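Local coordinates for lipid binding protein (Grifola frondosa, PDB 5H0Q) that probably binds membrane domains rich in sphingomyelin and cholesterol, and serves as a probe for them, at residues A[80-90]-A[101-109]. Residues are numbered along the deposited sequence; the frame is centred on the assembly and turned at random.
Sequences SFRGHFGAHTR and VFIHTKSAG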
loop_
_atom_site.group_PDB
_atom_site.type_symbol
_atom_site.label_atom_id
_atom_site.label_comp_id
_atom_site.label_asym_id
_atom_site.label_seq_id
_atom_site.Cartn_x
_atom_site.Cartn_y
_atom_site.Cartn_z
ATOM N N SER A 80 -1.459 9.269 10.886
ATOM C CA SER A 80 -0.182 9.987 10.837
ATOM C C SER A 80 0.486 9.911 12.197
ATOM O O SER A 80 -0.052 10.428 13.183
ATOM C CB SER A 80 -0.359 11.459 10.467
ATOM O OG SER A 80 -0.909 11.605 9.183
ATOM N N PHE A 81 1.674 9.322 12.242
ATOM C CA PHE A 81 2.472 9.376 13.455
ATOM C C PHE A 81 3.367 10.605 13.490
ATOM O O PHE A 81 3.523 11.234 14.543
ATOM C CB PHE A 81 3.320 8.109 13.586
ATOM C CG PHE A 81 2.524 6.834 13.554
ATOM C CD1 PHE A 81 1.577 6.577 14.517
ATOM C CD2 PHE A 81 2.746 5.886 12.571
ATOM C CE1 PHE A 81 0.852 5.402 14.495
ATOM C CE2 PHE A 81 2.026 4.710 12.542
ATOM C CZ PHE A 81 1.079 4.467 13.508
ATOM N N ARG A 82 3.966 10.947 12.350
ATOM C CA ARG A 82 4.700 12.197 12.173
ATOM C C ARG A 82 4.350 12.703 10.789
ATOM O O ARG A 82 4.398 11.932 9.835
ATOM C CB ARG A 82 6.212 11.976 12.273
ATOM C CG ARG A 82 6.652 11.342 13.548
ATOM C CD ARG A 82 8.144 11.100 13.583
ATOM N NE ARG A 82 8.492 10.385 14.801
ATOM C CZ ARG A 82 8.890 9.120 14.864
ATOM N NH1 ARG A 82 9.037 8.390 13.779
ATOM N NH2 ARG A 82 9.150 8.575 16.039
ATOM N N GLY A 83 3.979 13.974 10.683
ATOM C CA GLY A 83 3.627 14.541 9.400
ATOM C C GLY A 83 2.139 14.447 9.125
ATOM O O GLY A 83 1.315 14.360 10.038
ATOM N N HIS A 84 1.795 14.462 7.841
ATOM C CA HIS A 84 0.401 14.526 7.447
ATOM C C HIS A 84 0.264 14.039 6.019
ATOM O O HIS A 84 1.227 14.031 5.242
ATOM C CB HIS A 84 -0.180 15.937 7.622
ATOM C CG HIS A 84 0.413 16.967 6.715
ATOM N ND1 HIS A 84 1.645 17.539 6.940
ATOM C CD2 HIS A 84 -0.078 17.556 5.601
ATOM C CE1 HIS A 84 1.898 18.423 5.993
ATOM N NE2 HIS A 84 0.868 18.453 5.167
ATOM N N PHE A 85 -0.948 13.625 5.690
ATOM C CA PHE A 85 -1.294 13.233 4.335
ATOM C C PHE A 85 -1.431 14.458 3.439
ATOM O O PHE A 85 -1.641 15.581 3.896
ATOM C CB PHE A 85 -2.605 12.438 4.335
ATOM C CG PHE A 85 -2.463 11.049 4.896
ATOM C CD1 PHE A 85 -2.104 10.002 4.071
ATOM C CD2 PHE A 85 -2.632 10.800 6.254
ATOM C CE1 PHE A 85 -1.945 8.723 4.572
ATOM C CE2 PHE A 85 -2.469 9.514 6.771
ATOM C CZ PHE A 85 -2.138 8.476 5.926
ATOM N N GLY A 86 -1.296 14.222 2.145
ATOM C CA GLY A 86 -1.562 15.253 1.171
ATOM C C GLY A 86 -3.011 15.699 1.209
ATOM O O GLY A 86 -3.878 15.090 1.836
ATOM N N ALA A 87 -3.273 16.791 0.488
ATOM C CA ALA A 87 -4.598 17.405 0.504
ATOM C C ALA A 87 -5.646 16.504 -0.141
ATOM O O ALA A 87 -6.789 16.440 0.328
ATOM C CB ALA A 87 -4.549 18.758 -0.204
ATOM N N HIS A 88 -5.287 15.810 -1.216
ATOM C CA HIS A 88 -6.262 14.999 -1.931
ATOM C C HIS A 88 -6.714 13.826 -1.073
ATOM O O HIS A 88 -5.904 13.158 -0.422
ATOM C CB HIS A 88 -5.680 14.497 -3.251
ATOM C CG HIS A 88 -5.862 15.454 -4.392
ATOM N ND1 HIS A 88 -5.603 16.804 -4.283
ATOM C CD2 HIS A 88 -6.283 15.254 -5.664
ATOM C CE1 HIS A 88 -5.854 17.394 -5.438
ATOM N NE2 HIS A 88 -6.268 16.476 -6.293
ATOM N N THR A 89 -8.020 13.584 -1.069
ATOM C CA THR A 89 -8.584 12.499 -0.280
ATOM C C THR A 89 -8.108 11.151 -0.805
ATOM O O THR A 89 -7.944 10.957 -2.012
ATOM C CB THR A 89 -10.111 12.558 -0.311
ATOM O OG1 THR A 89 -10.645 11.491 0.481
ATOM C CG2 THR A 89 -10.634 12.442 -1.746
ATOM N N ARG A 90 -7.884 10.216 0.114
ATOM C CA ARG A 90 -7.482 8.872 -0.264
ATOM C C ARG A 90 -8.683 8.085 -0.790
ATOM O O ARG A 90 -9.840 8.369 -0.465
ATOM C CB ARG A 90 -6.854 8.135 0.927
ATOM C CG ARG A 90 -5.407 8.544 1.284
ATOM C CD ARG A 90 -5.336 9.527 2.459
ATOM N NE ARG A 90 -5.274 10.908 2.024
ATOM C CZ ARG A 90 -5.571 11.946 2.794
ATOM N NH1 ARG A 90 -5.962 11.757 4.048
ATOM N NH2 ARG A 90 -5.483 13.172 2.304
ATOM N N VAL A 101 -2.490 5.939 -5.418
ATOM C CA VAL A 101 -1.266 6.688 -5.168
ATOM C C VAL A 101 -1.596 7.835 -4.233
ATOM O O VAL A 101 -2.611 8.518 -4.405
ATOM C CB VAL A 101 -0.650 7.230 -6.475
ATOM C CG1 VAL A 101 0.595 8.062 -6.175
ATOM C CG2 VAL A 101 -0.319 6.069 -7.399
ATOM N N PHE A 102 -0.720 8.079 -3.269
ATOM C CA PHE A 102 -0.879 9.241 -2.416
ATOM C C PHE A 102 0.480 9.663 -1.888
ATOM O O PHE A 102 1.459 8.915 -1.960
ATOM C CB PHE A 102 -1.852 8.954 -1.259
ATOM C CG PHE A 102 -1.385 7.872 -0.302
ATOM C CD1 PHE A 102 -0.585 8.183 0.782
ATOM C CD2 PHE A 102 -1.770 6.558 -0.476
ATOM C CE1 PHE A 102 -0.150 7.195 1.657
ATOM C CE2 PHE A 102 -1.362 5.573 0.406
ATOM C CZ PHE A 102 -0.546 5.897 1.472
ATOM N N ILE A 103 0.529 10.881 -1.359
ATOM C CA ILE A 103 1.719 11.394 -0.712
ATOM C C ILE A 103 1.457 11.520 0.781
ATOM O O ILE A 103 0.349 11.813 1.226
ATOM C CB ILE A 103 2.159 12.740 -1.341
ATOM C CG1 ILE A 103 3.492 13.204 -0.750
ATOM C CG2 ILE A 103 1.120 13.819 -1.144
ATOM C CD1 ILE A 103 4.092 14.415 -1.437
ATOM N N HIS A 104 2.505 11.308 1.551
ATOM C CA HIS A 104 2.520 11.657 2.964
ATOM C C HIS A 104 3.810 12.413 3.213
ATOM O O HIS A 104 4.869 11.970 2.767
ATOM C CB HIS A 104 2.435 10.399 3.840
ATOM C CG HIS A 104 2.103 10.688 5.262
ATOM N ND1 HIS A 104 3.063 10.946 6.215
ATOM C CD2 HIS A 104 0.908 10.755 5.905
ATOM C CE1 HIS A 104 2.477 11.140 7.387
ATOM N NE2 HIS A 104 1.171 11.041 7.223
ATOM N N THR A 105 3.730 13.545 3.898
ATOM C CA THR A 105 4.889 14.409 4.062
ATOM C C THR A 105 5.108 14.738 5.525
ATOM O O THR A 105 4.213 14.604 6.355
ATOM C CB THR A 105 4.743 15.742 3.308
ATOM O OG1 THR A 105 3.844 16.615 4.009
ATOM C CG2 THR A 105 4.228 15.521 1.922
ATOM N N LYS A 106 6.316 15.203 5.820
ATOM C CA LYS A 106 6.593 15.742 7.135
ATOM C C LYS A 106 5.733 16.982 7.355
ATOM O O LYS A 106 5.137 17.538 6.424
ATOM C CB LYS A 106 8.069 16.082 7.276
ATOM C CG LYS A 106 8.487 17.307 6.444
ATOM C CD LYS A 106 9.967 17.626 6.649
ATOM C CE LYS A 106 10.339 18.987 6.077
ATOM N NZ LYS A 106 9.681 20.065 6.826
ATOM N N SER A 107 5.716 17.433 8.599
ATOM C CA SER A 107 4.996 18.653 8.919
ATOM C C SER A 107 5.732 19.845 8.326
ATOM O O SER A 107 6.959 19.889 8.317
ATOM C CB SER A 107 4.870 18.812 10.423
ATOM O OG SER A 107 4.137 17.729 10.983
ATOM N N ALA A 108 4.970 20.810 7.841
ATOM C CA ALA A 108 5.548 21.999 7.231
ATOM C C ALA A 108 6.532 22.664 8.179
ATOM O O ALA A 108 6.250 22.883 9.369
ATOM C CB ALA A 108 4.435 22.966 6.841
ATOM N N GLY A 109 7.733 22.928 7.665
ATOM C CA GLY A 109 8.720 23.662 8.425
ATOM C C GLY A 109 9.447 22.878 9.480
ATOM O O GLY A 109 10.353 23.421 10.107
HETATM O O HOH W 1 5.228 15.836 13.082
HETATM O O HOH W 2 -5.232 9.378 -3.212
#
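His-104 points the CD2 edge of its imidazole at the face of the Phe-85 ring. This is a T-shaped pair, with planes at 84° and CD2 3.5 Å from Phe-85 CG. The two residues are a non-hydrogen-bonded pair of an antiparallel bridge. The short strand 84-85 here adds to strand 99-105, in one of the two sheets of the chain. Strand 73-80 lies in the other sheet, and the chain turns the corner at Phe-81. Phe-102 joins the aromatic cluster, its CE1 3.7 Å from CE1 of Phe-85, the rings inclined to each other. CG of His-104 is anti to its backbone N (chi1 -165°), which carries the ring against the backbone of 82-84. Ser-80 OG then hydrogen-bonds His-104 NE2 at 2.9 Å. Ser-114 OG binds ND1, so both ring nitrogens are held and the ring's rotation is fixed. The His-84 carbonyl lies over one imidazole face, its O above the ring centre, and Trp-132 makes a further edge-to-face pair with His-104. His-84 and Thr-105 exchange two backbone hydrogen bonds, and Gly-86 N donates to Ile-103 O. Gly-83 lies against the partner strand in a CA-H...O contact, its CA 3.1 Å from Thr-105 O. On the face bearing His-84, its imidazole CE1 sits 3.3 Å from Thr-105 OG1, a hydroxyl that donates to Lys-106 O.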